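Local coordinates for protein GTN Reductase (Agrobacterium tumefaciens, PDB 5N6G) that binds flavin mononucleotide and probably reduces activated carbon-carbon double bonds with NADH or NADPH, as an ene-reductase of the Old Yellow Enzyme family, at residues P245-L256 with P283-Y293; I264-R275 with L301-D309. All coordinates share one frame; numbering follows the deposited sequence. Where two conformers were deposited one is given.

Contact 1 of 2, residues P245-L256 with P283-Y293; sequences PQPLYNYVVEQL and PFDYASFKAAY
The backbone carbonyl Asp-285 O is held by two donors that reach it from opposite faces of its plane: Gln-246 NE2, at 3.1 Å from Asp-285 O, and Phe-289 N in the first turn of helix 286-293. The same glutamine amide accepts through its oxygen, since Asp-285 N points at a lone pair of Gln-246 OE1 over 2.8 Å in a nearly straight bond. Water 1 donates to both Gln-246 OE1 and Pro-283 O, bridging them. With CG anti to the backbone N (chi1 -165°) and a bend at chi2, the amide lies over one face of the Phe-284 ring, the two planes only 16° apart. Its second N-H goes to Asn-250 OD1 at 2.9 Å, and Asn-250 ND2 passes the chain on to Ser-288 OG at 3.2 Å. Asp-285 caps its own helix through OD1, which takes Ser-288 N.

Beyond this polar end the two barrel helices run 28° from parallel and pack through apolar groups. Phe-289 is a knob among Gln-246, Tyr-249, Asn-250 and Val-253, its CE1 3.4 Å from Val-253 CG1. Ala-292 CB meets Val-253 CG2, while the edge of the Tyr-293 ring faces Val-253 O. Amide-to-backbone pairing thus fixes the flip of Gln-246 and, with the Asp-285 N-cap, ties the start of helix 286-293 to the first helix, whereas the Val-253 end is held by apolar packing.

Contact 2 of 2, residues I264-R275 with L301-D309; sequences IHVVEGATGGPR and LWIANNGYD. With FMN (flavin mononucleotide), chain B.
Ile-264 and Val-266 are zipped to Leu-301, Ile-303 and Asn-305 by four parallel-strand hydrogen bonds, and a fifth, Glu-268 N to Asn-305 O, continues the ladder past the strand end. Packing is close here: Ile-303 CG2 sits over a face of the His-265 ring, whose ND1 bonds to Glu-176, and Asn-305 CB meets the ring edge 3.5 Å from His-265 NE2. On the other face of the sheet the Trp-302 indole rests obliquely against Ile-264 and Val-266. These are neighbouring strands of the TIM barrel, and their C-terminal ends carry the flavin. Asn-305 OD1 takes FMN O3' at 2.6 Å, its ND2 gives to FMN O5', and Gly-307 N holds the phosphate at FMN O1P.

Buried polar bonds follow. Asn-306 ND2 gives to Glu-268 O (2.8 Å) and Gly-273 O, and its OD1 takes Gly-272 N, tying the amide to the type II turn 270-273. Water 3 links Glu-268 OE2 to Trp-302 NE1. Glu-268 OE1 takes three donors: Tyr-308 OH on the syn side at 2.7 Å, Arg-275 NH1 on the anti side in a 2.9 Å salt bridge, and Arg-275 NH2 from above the carboxylate plane. On the solvent side, with Gly-272 and Gly-307, exposed Arg-275 also gives NH1 to Asn-306 O and makes an off-centre cation-pi contact with the Tyr-308 ring.

Overall arrangement
From the N terminus the chain first lays down helix 245-256, then strand 263-267 and the loop through Arg-275, then Pro-283 and helix 286-295, and finally strand 301-305. Contact 1 closes the loop that carries the first of these strands, and contact 2 closes the one that carries the second helix; because their segments alternate, the two closures cross. Strand 263-267, helix 286-295 and strand 301-305 form a beta-alpha-beta unit. Contact 2 pairs its two strands in the barrel wall, and contact 1 packs its helix on the preceding helix 245-256 in the outer layer. The layers meet where Tyr-293 packs on Ile-264 and Trp-302, and where Tyr-286 OH probably bonds to Gly-269 N.

Contact 1 of 2, residues P245-L256 with P283-Y293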
loop_
_atom_site.group_PDB
_atom_site.type_symbol
_atom_site.label_atom_id
_atom_site.label_comp_id
_atom_site.label_asym_id
_atom_site.label_seq_id
_atom_site.Cartn_x
_atom_site.Cartn_y
_atom_site.Cartn_z
ATOM N N PRO A 245 -5.444 -18.451 6.725
ATOM C CA PRO A 245 -4.414 -17.631 6.081
ATOM C C PRO A 245 -3.025 -18.245 6.070
ATOM O O PRO A 245 -2.229 -17.883 5.194
ATOM C CB PRO A 245 -4.436 -16.339 6.916
ATOM C CG PRO A 245 -4.951 -16.772 8.229
ATOM C CD PRO A 245 -5.994 -17.789 7.911
ATOM N N GLN A 246 -2.668 -19.136 7.000
ATOM C CA GLN A 246 -1.254 -19.526 7.046
ATOM C C GLN A 246 -0.814 -20.279 5.798
ATOM O O GLN A 246 0.227 -19.917 5.215
ATOM C CB GLN A 246 -0.952 -20.340 8.308
ATOM C CG GLN A 246 0.551 -20.431 8.557
ATOM C CD GLN A 246 1.071 -19.261 9.358
ATOM O OE1 GLN A 246 0.570 -18.991 10.445
ATOM N NE2 GLN A 246 2.114 -18.587 8.861
ATOM N N PRO A 247 -1.495 -21.331 5.353
ATOM C CA PRO A 247 -1.007 -22.017 4.140
ATOM C C PRO A 247 -1.052 -21.131 2.917
ATOM O O PRO A 247 -0.189 -21.248 2.032
ATOM C CB PRO A 247 -1.934 -23.242 4.010
ATOM C CG PRO A 247 -3.078 -22.979 4.923
ATOM C CD PRO A 247 -2.603 -22.055 6.006
ATOM N N LEU A 248 -2.047 -20.238 2.856
ATOM C CA LEU A 248 -2.205 -19.332 1.733
ATOM C C LEU A 248 -1.037 -18.377 1.650
ATOM O O LEU A 248 -0.379 -18.259 0.599
ATOM C CB LEU A 248 -3.496 -18.544 1.923
ATOM C CG LEU A 248 -3.867 -17.474 0.900
ATOM C CD1 LEU A 248 -4.092 -18.060 -0.492
ATOM C CD2 LEU A 248 -5.093 -16.718 1.421
ATOM N N TYR A 249 -0.783 -17.675 2.753
ATOM C CA TYR A 249 0.236 -16.635 2.764
ATOM C C TYR A 249 1.647 -17.212 2.803
ATOM O O TYR A 249 2.553 -16.634 2.198
ATOM C CB TYR A 249 -0.027 -15.679 3.925
ATOM C CG TYR A 249 -0.994 -14.613 3.496
ATOM C CD1 TYR A 249 -0.542 -13.439 2.889
ATOM C CD2 TYR A 249 -2.359 -14.811 3.613
ATOM C CE1 TYR A 249 -1.426 -12.471 2.475
ATOM C CE2 TYR A 249 -3.252 -13.865 3.179
ATOM C CZ TYR A 249 -2.786 -12.700 2.612
ATOM O OH TYR A 249 -3.706 -11.784 2.191
ATOM N N ASN A 250 1.853 -18.360 3.449
ATOM C CA ASN A 250 3.156 -19.002 3.351
ATOM C C ASN A 250 3.449 -19.377 1.911
ATOM O O ASN A 250 4.571 -19.194 1.445
ATOM C CB ASN A 250 3.233 -20.217 4.268
ATOM C CG ASN A 250 3.507 -19.841 5.740
ATOM O OD1 ASN A 250 3.272 -18.698 6.177
ATOM N ND2 ASN A 250 3.991 -20.812 6.504
ATOM N N TYR A 251 2.448 -19.865 1.175
ATOM C CA TYR A 251 2.650 -20.167 -0.240
ATOM C C TYR A 251 3.005 -18.906 -1.014
ATOM O O TYR A 251 3.931 -18.910 -1.831
ATOM C CB TYR A 251 1.403 -20.821 -0.839
ATOM C CG TYR A 251 1.493 -20.988 -2.341
ATOM C CD1 TYR A 251 2.113 -22.091 -2.895
ATOM C CD2 TYR A 251 0.971 -20.033 -3.190
ATOM C CE1 TYR A 251 2.216 -22.226 -4.272
ATOM C CE2 TYR A 251 1.077 -20.147 -4.538
ATOM C CZ TYR A 251 1.694 -21.246 -5.082
ATOM O OH TYR A 251 1.811 -21.393 -6.463
ATOM N N VAL A 252 2.264 -17.824 -0.782
ATOM C CA VAL A 252 2.509 -16.574 -1.504
ATOM C C VAL A 252 3.956 -16.137 -1.322
ATOM O O VAL A 252 4.656 -15.840 -2.299
ATOM C CB VAL A 252 1.530 -15.482 -1.045
ATOM C CG1 VAL A 252 1.990 -14.108 -1.499
ATOM C CG2 VAL A 252 0.140 -15.799 -1.614
ATOM N N VAL A 253 4.425 -16.074 -0.071
ATOM C CA VAL A 253 5.779 -15.546 0.107
ATOM C C VAL A 253 6.844 -16.556 -0.297
ATOM O O VAL A 253 7.948 -16.154 -0.677
ATOM C CB VAL A 253 6.081 -15.027 1.525
ATOM C CG1 VAL A 253 5.405 -13.740 1.772
ATOM C CG2 VAL A 253 5.827 -16.083 2.604
ATOM N N GLU A 254 6.562 -17.863 -0.253
ATOM C CA GLU A 254 7.488 -18.817 -0.840
ATOM C C GLU A 254 7.709 -18.494 -2.313
ATOM O O GLU A 254 8.839 -18.517 -2.802
ATOM C CB GLU A 254 6.940 -20.230 -0.661
ATOM C CG GLU A 254 7.783 -21.301 -1.268
ATOM C CD GLU A 254 6.990 -22.554 -1.606
ATOM O OE1 GLU A 254 5.815 -22.665 -1.180
ATOM O OE2 GLU A 254 7.539 -23.419 -2.319
ATOM N N GLN A 255 6.632 -18.179 -3.025
ATOM C CA GLN A 255 6.774 -17.831 -4.429
ATOM C C GLN A 255 7.463 -16.487 -4.602
ATOM O O GLN A 255 8.288 -16.327 -5.505
ATOM C CB GLN A 255 5.411 -17.819 -5.116
ATOM C CG GLN A 255 4.655 -19.122 -5.016
ATOM C CD GLN A 255 5.515 -20.361 -5.135
ATOM O OE1 GLN A 255 6.239 -20.540 -6.104
ATOM N NE2 GLN A 255 5.439 -21.228 -4.136
ATOM N N LEU A 256 7.150 -15.503 -3.737
ATOM C CA LEU A 256 7.812 -14.204 -3.821
ATOM C C LEU A 256 9.297 -14.312 -3.509
ATOM O O LEU A 256 10.097 -13.525 -4.022
ATOM C CB LEU A 256 7.137 -13.203 -2.882
ATOM C CG LEU A 256 5.701 -12.850 -3.264
ATOM C CD1 LEU A 256 5.113 -11.952 -2.173
ATOM C CD2 LEU A 256 5.558 -12.156 -4.584
ATOM N N PRO A 283 -4.265 -18.734 15.417
ATOM C CA PRO A 283 -3.494 -17.491 15.315
ATOM C C PRO A 283 -2.451 -17.597 14.211
ATOM O O PRO A 283 -1.859 -18.657 13.996
ATOM C CB PRO A 283 -2.834 -17.363 16.694
ATOM C CG PRO A 283 -3.515 -18.356 17.569
ATOM C CD PRO A 283 -4.033 -19.430 16.689
ATOM N N PHE A 284 -2.228 -16.487 13.515
ATOM C CA PHE A 284 -1.236 -16.431 12.452
ATOM C C PHE A 284 0.153 -16.356 13.070
ATOM O O PHE A 284 0.375 -15.624 14.040
ATOM C CB PHE A 284 -1.478 -15.215 11.553
ATOM C CG PHE A 284 -0.697 -15.231 10.271
ATOM C CD1 PHE A 284 -1.155 -15.928 9.180
ATOM C CD2 PHE A 284 0.478 -14.516 10.147
ATOM C CE1 PHE A 284 -0.448 -15.955 7.995
ATOM C CE2 PHE A 284 1.194 -14.522 8.954
ATOM C CZ PHE A 284 0.725 -15.238 7.873
ATOM N N ASP A 285 1.086 -17.116 12.493
ATOM C CA ASP A 285 2.471 -17.192 12.961
ATOM C C ASP A 285 3.318 -16.345 12.006
ATOM O O ASP A 285 3.638 -16.771 10.895
ATOM C CB ASP A 285 2.898 -18.656 13.008
ATOM C CG ASP A 285 4.285 -18.855 13.578
ATOM O OD1 ASP A 285 5.106 -17.905 13.582
ATOM O OD2 ASP A 285 4.553 -19.999 13.996
ATOM N N TYR A 286 3.661 -15.123 12.427
ATOM C CA TYR A 286 4.416 -14.227 11.555
ATOM C C TYR A 286 5.875 -14.660 11.402
ATOM O O TYR A 286 6.489 -14.363 10.372
ATOM C CB TYR A 286 4.331 -12.799 12.084
ATOM C CG TYR A 286 2.933 -12.249 11.964
ATOM C CD1 TYR A 286 2.535 -11.574 10.829
ATOM C CD2 TYR A 286 1.989 -12.469 12.969
ATOM C CE1 TYR A 286 1.230 -11.091 10.692
ATOM C CE2 TYR A 286 0.685 -11.994 12.833
ATOM C CZ TYR A 286 0.325 -11.305 11.710
ATOM O OH TYR A 286 -0.978 -10.833 11.596
ATOM N N ALA A 287 6.443 -15.346 12.391
ATOM C CA ALA A 287 7.789 -15.909 12.226
ATOM C C ALA A 287 7.818 -17.005 11.165
ATOM O O ALA A 287 8.782 -17.108 10.397
ATOM C CB ALA A 287 8.290 -16.452 13.557
ATOM N N SER A 288 6.798 -17.870 11.147
ATOM C CA SER A 288 6.713 -18.932 10.147
ATOM C C SER A 288 6.558 -18.338 8.755
ATOM O O SER A 288 7.135 -18.827 7.770
ATOM C CB SER A 288 5.520 -19.838 10.483
ATOM O OG SER A 288 5.243 -20.751 9.432
ATOM N N PHE A 289 5.767 -17.276 8.671
ATOM C CA PHE A 289 5.545 -16.544 7.430
ATOM C C PHE A 289 6.845 -15.954 6.899
ATOM O O PHE A 289 7.193 -16.136 5.720
ATOM C CB PHE A 289 4.488 -15.473 7.729
ATOM C CG PHE A 289 4.145 -14.551 6.608
ATOM C CD1 PHE A 289 3.686 -15.018 5.379
ATOM C CD2 PHE A 289 4.219 -13.176 6.805
ATOM C CE1 PHE A 289 3.334 -14.132 4.377
ATOM C CE2 PHE A 289 3.877 -12.294 5.811
ATOM C CZ PHE A 289 3.433 -12.766 4.596
ATOM N N LYS A 290 7.596 -15.262 7.762
ATOM C CA LYS A 290 8.881 -14.720 7.339
ATOM C C LYS A 290 9.846 -15.829 6.958
ATOM O O LYS A 290 10.601 -15.695 5.986
ATOM C CB LYS A 290 9.497 -13.865 8.443
ATOM C CG LYS A 290 10.805 -13.219 8.016
ATOM C CD LYS A 290 11.364 -12.343 9.111
ATOM C CE LYS A 290 12.621 -11.629 8.622
ATOM N NZ LYS A 290 13.393 -11.033 9.736
ATOM N N ALA A 291 9.836 -16.938 7.704
ATOM C CA ALA A 291 10.731 -18.040 7.361
ATOM C C ALA A 291 10.385 -18.648 6.013
ATOM O O ALA A 291 11.284 -19.111 5.300
ATOM C CB ALA A 291 10.703 -19.114 8.438
ATOM N N ALA A 292 9.097 -18.647 5.632
ATOM C CA ALA A 292 8.725 -19.187 4.323
ATOM C C ALA A 292 9.343 -18.348 3.212
ATOM O O ALA A 292 9.759 -18.874 2.176
ATOM C CB ALA A 292 7.211 -19.221 4.188
ATOM N N TYR A 293 9.421 -17.040 3.428
ATOM C CA TYR A 293 10.049 -16.163 2.453
ATOM C C TYR A 293 11.555 -16.397 2.420
ATOM O O TYR A 293 12.141 -16.601 1.348
ATOM C CB TYR A 293 9.741 -14.708 2.793
ATOM C CG TYR A 293 10.359 -13.704 1.855
ATOM C CD1 TYR A 293 9.969 -13.632 0.511
ATOM C CD2 TYR A 293 11.304 -12.814 2.304
ATOM C CE1 TYR A 293 10.521 -12.708 -0.335
ATOM C CE2 TYR A 293 11.867 -11.869 1.448
ATOM C CZ TYR A 293 11.469 -11.825 0.135
ATOM O OH TYR A 293 12.044 -10.901 -0.716
HETATM O O HOH W 1 -0.975 -20.499 11.942
HETATM O O HOH W 2 12.097 -11.765 -3.241
#

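Contact 2 of 2, residues I264-R275 with L301-D309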
loop_
_atom_site.group_PDB
_atom_site.type_symbol
_atom_site.label_atom_id
_atom_site.label_comp_id
_atom_site.label_asym_id
_atom_site.label_seq_id
_atom_site.Cartn_x
_atom_site.Cartn_y
_atom_site.Cartn_z
ATOM N N ILE A 264 9.320 -6.715 1.157
ATOM C CA ILE A 264 8.009 -7.196 1.564
ATOM C C ILE A 264 7.581 -6.335 2.741
ATOM O O ILE A 264 8.319 -6.221 3.727
ATOM C CB ILE A 264 8.034 -8.677 2.004
ATOM C CG1 ILE A 264 8.813 -9.560 1.009
ATOM C CG2 ILE A 264 6.602 -9.165 2.267
ATOM C CD1 ILE A 264 8.161 -9.678 -0.361
ATOM N N HIS A 265 6.397 -5.741 2.646
ATOM C CA HIS A 265 5.841 -4.884 3.678
ATOM C C HIS A 265 4.620 -5.579 4.255
ATOM O O HIS A 265 3.644 -5.820 3.536
ATOM C CB HIS A 265 5.494 -3.523 3.067
ATOM C CG HIS A 265 4.996 -2.503 4.030
ATOM N ND1 HIS A 265 4.755 -1.208 3.639
ATOM C CD2 HIS A 265 4.673 -2.566 5.342
ATOM C CE1 HIS A 265 4.326 -0.507 4.671
ATOM N NE2 HIS A 265 4.264 -1.304 5.718
ATOM N N VAL A 266 4.676 -5.929 5.538
ATOM C CA VAL A 266 3.647 -6.751 6.168
ATOM C C VAL A 266 2.922 -5.954 7.244
ATOM O O VAL A 266 3.555 -5.380 8.142
ATOM C CB VAL A 266 4.244 -8.046 6.753
ATOM C CG1 VAL A 266 5.308 -7.744 7.796
ATOM C CG2 VAL A 266 3.156 -8.925 7.348
ATOM N N VAL A 267 1.593 -5.952 7.160
ATOM C CA VAL A 267 0.706 -5.451 8.208
ATOM C C VAL A 267 0.471 -6.596 9.177
ATOM O O VAL A 267 -0.100 -7.632 8.810
ATOM C CB VAL A 267 -0.628 -4.950 7.624
ATOM C CG1 VAL A 267 -1.574 -4.475 8.730
ATOM C CG2 VAL A 267 -0.403 -3.836 6.594
ATOM N N GLU A 268 0.874 -6.400 10.426
ATOM C CA GLU A 268 0.753 -7.411 11.461
ATOM C C GLU A 268 -0.536 -7.164 12.236
ATOM O O GLU A 268 -0.623 -6.227 13.035
ATOM C CB GLU A 268 1.982 -7.372 12.366
ATOM C CG GLU A 268 3.252 -7.689 11.579
ATOM C CD GLU A 268 4.537 -7.520 12.377
ATOM O OE1 GLU A 268 4.635 -6.594 13.220
ATOM O OE2 GLU A 268 5.460 -8.321 12.132
ATOM N N GLY A 269 -1.534 -8.007 12.002
ATOM C CA GLY A 269 -2.813 -7.870 12.666
ATOM C C GLY A 269 -3.852 -7.128 11.850
ATOM O O GLY A 269 -3.760 -6.981 10.632
ATOM N N ALA A 270 -4.884 -6.670 12.552
ATOM C CA ALA A 270 -5.902 -5.856 11.904
ATOM C C ALA A 270 -5.337 -4.471 11.617
ATOM O O ALA A 270 -4.756 -3.833 12.497
ATOM C CB ALA A 270 -7.143 -5.764 12.793
ATOM N N THR A 271 -5.483 -4.009 10.375
ATOM C CA THR A 271 -4.909 -2.720 10.006
ATOM C C THR A 271 -5.480 -1.631 10.891
ATOM O O THR A 271 -6.690 -1.378 10.872
ATOM C CB THR A 271 -5.204 -2.411 8.538
ATOM O OG1 THR A 271 -4.977 -3.584 7.745
ATOM C CG2 THR A 271 -4.280 -1.292 8.071
ATOM N N GLY A 272 -4.614 -0.976 11.658
ATOM C CA GLY A 272 -5.049 0.052 12.580
ATOM C C GLY A 272 -5.719 -0.462 13.832
ATOM O O GLY A 272 -6.248 0.340 14.609
ATOM N N GLY A 273 -5.712 -1.776 14.047
ATOM C CA GLY A 273 -6.328 -2.388 15.200
ATOM C C GLY A 273 -5.392 -3.395 15.819
ATOM O O GLY A 273 -4.169 -3.292 15.681
ATOM N N PRO A 274 -5.937 -4.391 16.523
ATOM C CA PRO A 274 -5.080 -5.270 17.323
ATOM C C PRO A 274 -4.074 -6.055 16.492
ATOM O O PRO A 274 -4.413 -6.675 15.486
ATOM C CB PRO A 274 -6.079 -6.215 18.011
ATOM C CG PRO A 274 -7.373 -5.531 17.948
ATOM C CD PRO A 274 -7.364 -4.695 16.718
ATOM N N ARG A 275 -2.837 -6.097 16.990
ATOM C CA ARG A 275 -1.780 -6.867 16.354
ATOM C C ARG A 275 -2.043 -8.365 16.438
ATOM O O ARG A 275 -1.547 -9.118 15.593
ATOM C CB ARG A 275 -0.433 -6.532 17.012
ATOM C CG ARG A 275 0.094 -5.171 16.609
ATOM C CD ARG A 275 1.350 -4.775 17.373
ATOM N NE ARG A 275 2.366 -5.798 17.267
ATOM C CZ ARG A 275 3.121 -5.992 16.192
ATOM N NH1 ARG A 275 2.997 -5.208 15.131
ATOM N NH2 ARG A 275 4.009 -6.971 16.191
ATOM N N LEU A 301 14.011 -6.612 1.703
ATOM C CA LEU A 301 13.935 -5.983 3.013
ATOM C C LEU A 301 12.580 -6.300 3.642
ATOM O O LEU A 301 11.534 -6.154 3.000
ATOM C CB LEU A 301 14.113 -4.467 2.866
ATOM C CG LEU A 301 14.384 -3.710 4.156
ATOM C CD1 LEU A 301 15.795 -3.979 4.622
ATOM C CD2 LEU A 301 14.156 -2.216 3.953
ATOM N N TRP A 302 12.592 -6.746 4.890
ATOM C CA TRP A 302 11.377 -7.153 5.583
ATOM C C TRP A 302 10.903 -5.973 6.432
ATOM O O TRP A 302 11.494 -5.681 7.487
ATOM C CB TRP A 302 11.637 -8.377 6.456
ATOM C CG TRP A 302 10.392 -9.020 6.945
ATOM C CD1 TRP A 302 9.777 -8.811 8.152
ATOM C CD2 TRP A 302 9.578 -9.969 6.242
ATOM N NE1 TRP A 302 8.634 -9.570 8.237
ATOM C CE2 TRP A 302 8.492 -10.292 7.080
ATOM C CE3 TRP A 302 9.672 -10.589 4.993
ATOM C CZ2 TRP A 302 7.522 -11.220 6.719
ATOM C CZ3 TRP A 302 8.695 -11.472 4.620
ATOM C CH2 TRP A 302 7.631 -11.778 5.472
ATOM N N ILE A 303 9.831 -5.323 5.983
ATOM C CA ILE A 303 9.316 -4.098 6.582
ATOM C C ILE A 303 8.035 -4.458 7.306
ATOM O O ILE A 303 7.116 -5.005 6.698
ATOM C CB ILE A 303 9.025 -3.009 5.533
ATOM C CG1 ILE A 303 10.243 -2.725 4.651
ATOM C CG2 ILE A 303 8.498 -1.775 6.245
ATOM C CD1 ILE A 303 9.933 -1.754 3.491
ATOM N N ALA A 304 7.958 -4.137 8.582
ATOM C CA ALA A 304 6.792 -4.484 9.377
ATOM C C ALA A 304 6.040 -3.230 9.772
ATOM O O ALA A 304 6.628 -2.166 9.940
ATOM C CB ALA A 304 7.179 -5.240 10.645
ATOM N N ASN A 305 4.733 -3.394 9.946
ATOM C CA ASN A 305 3.833 -2.311 10.275
ATOM C C ASN A 305 2.744 -2.803 11.207
ATOM O O ASN A 305 2.414 -3.995 11.228
ATOM C CB ASN A 305 3.173 -1.750 9.015
ATOM C CG ASN A 305 2.029 -0.838 9.333
ATOM O OD1 ASN A 305 0.864 -1.233 9.282
ATOM N ND2 ASN A 305 2.348 0.394 9.691
ATOM N N ASN A 306 2.202 -1.836 11.964
ATOM C CA ASN A 306 0.917 -1.810 12.654
ATOM C C ASN A 306 1.119 -1.795 14.166
ATOM O O ASN A 306 1.504 -2.794 14.790
ATOM C CB ASN A 306 -0.010 -2.955 12.241
ATOM C CG ASN A 306 -1.423 -2.753 12.782
ATOM O OD1 ASN A 306 -1.997 -1.666 12.662
ATOM N ND2 ASN A 306 -1.968 -3.781 13.431
ATOM N N GLY A 307 0.893 -0.632 14.766
ATOM C CA GLY A 307 0.943 -0.506 16.209
ATOM C C GLY A 307 2.322 -0.397 16.812
ATOM O O GLY A 307 2.457 -0.550 18.029
ATOM N N TYR A 308 3.355 -0.158 16.013
ATOM C CA TYR A 308 4.690 0.009 16.575
ATOM C C TYR A 308 4.815 1.359 17.263
ATOM O O TYR A 308 4.136 2.325 16.907
ATOM C CB TYR A 308 5.746 -0.105 15.478
ATOM C CG TYR A 308 6.041 -1.519 15.100
ATOM C CD1 TYR A 308 6.994 -2.239 15.792
ATOM C CD2 TYR A 308 5.355 -2.150 14.068
ATOM C CE1 TYR A 308 7.285 -3.547 15.468
ATOM C CE2 TYR A 308 5.636 -3.483 13.733
ATOM C CZ TYR A 308 6.600 -4.169 14.453
ATOM O OH TYR A 308 6.912 -5.472 14.169
ATOM N N ASP A 309 5.697 1.412 18.261
ATOM C CA ASP A 309 6.129 2.644 18.909
ATOM C C ASP A 309 7.652 2.628 18.974
ATOM O O ASP A 309 8.304 1.724 18.440
ATOM C CB ASP A 309 5.478 2.820 20.290
ATOM C CG ASP A 309 5.869 1.736 21.303
ATOM O OD1 ASP A 309 6.878 1.017 21.120
ATOM O OD2 ASP A 309 5.145 1.617 22.311
HETATM N N1 FMN B . -2.689 1.454 4.041
HETATM C C2 FMN B . -2.347 1.261 2.725
HETATM O O2 FMN B . -1.807 0.202 2.334
HETATM N N3 FMN B . -2.574 2.267 1.812
HETATM C C4 FMN B . -3.172 3.484 2.080
HETATM O O4 FMN B . -3.287 4.335 1.198
HETATM C C4A FMN B . -3.559 3.667 3.462
HETATM N N5 FMN B . -4.101 4.808 3.806
HETATM C C5A FMN B . -4.318 5.033 5.155
HETATM C C6 FMN B . -4.785 6.281 5.550
HETATM C C7 FMN B . -4.911 6.601 6.894
HETATM C C7M FMN B . -5.392 7.979 7.273
HETATM C C8 FMN B . -4.575 5.657 7.872
HETATM C C8M FMN B . -4.639 5.992 9.336
HETATM C C9 FMN B . -4.129 4.396 7.483
HETATM C C9A FMN B . -3.990 4.085 6.131
HETATM N N10 FMN B . -3.433 2.859 5.709
HETATM C C10 FMN B . -3.232 2.607 4.380
HETATM C "C1'" FMN B . -2.904 1.943 6.731
HETATM C "C2'" FMN B . -1.542 2.411 7.227
HETATM O "O2'" FMN B . -0.569 2.336 6.179
HETATM C "C3'" FMN B . -1.033 1.613 8.428
HETATM O "O3'" FMN B . -1.006 0.225 8.103
HETATM C "C4'" FMN B . -1.878 1.796 9.688
HETATM O "O4'" FMN B . -2.046 3.187 9.973
HETATM C "C5'" FMN B . -1.297 1.063 10.882
HETATM O "O5'" FMN B . 0.003 1.592 11.214
HETATM P P FMN B . 0.299 2.586 12.464
HETATM O O1P FMN B . -0.067 1.797 13.703
HETATM O O2P FMN B . -0.636 3.767 12.270
HETATM O O3P FMN B . 1.742 2.916 12.342
HETATM O O HOH W 3 6.829 -9.736 10.513
HETATM O O HOH W 4 -2.892 -1.028 15.744
#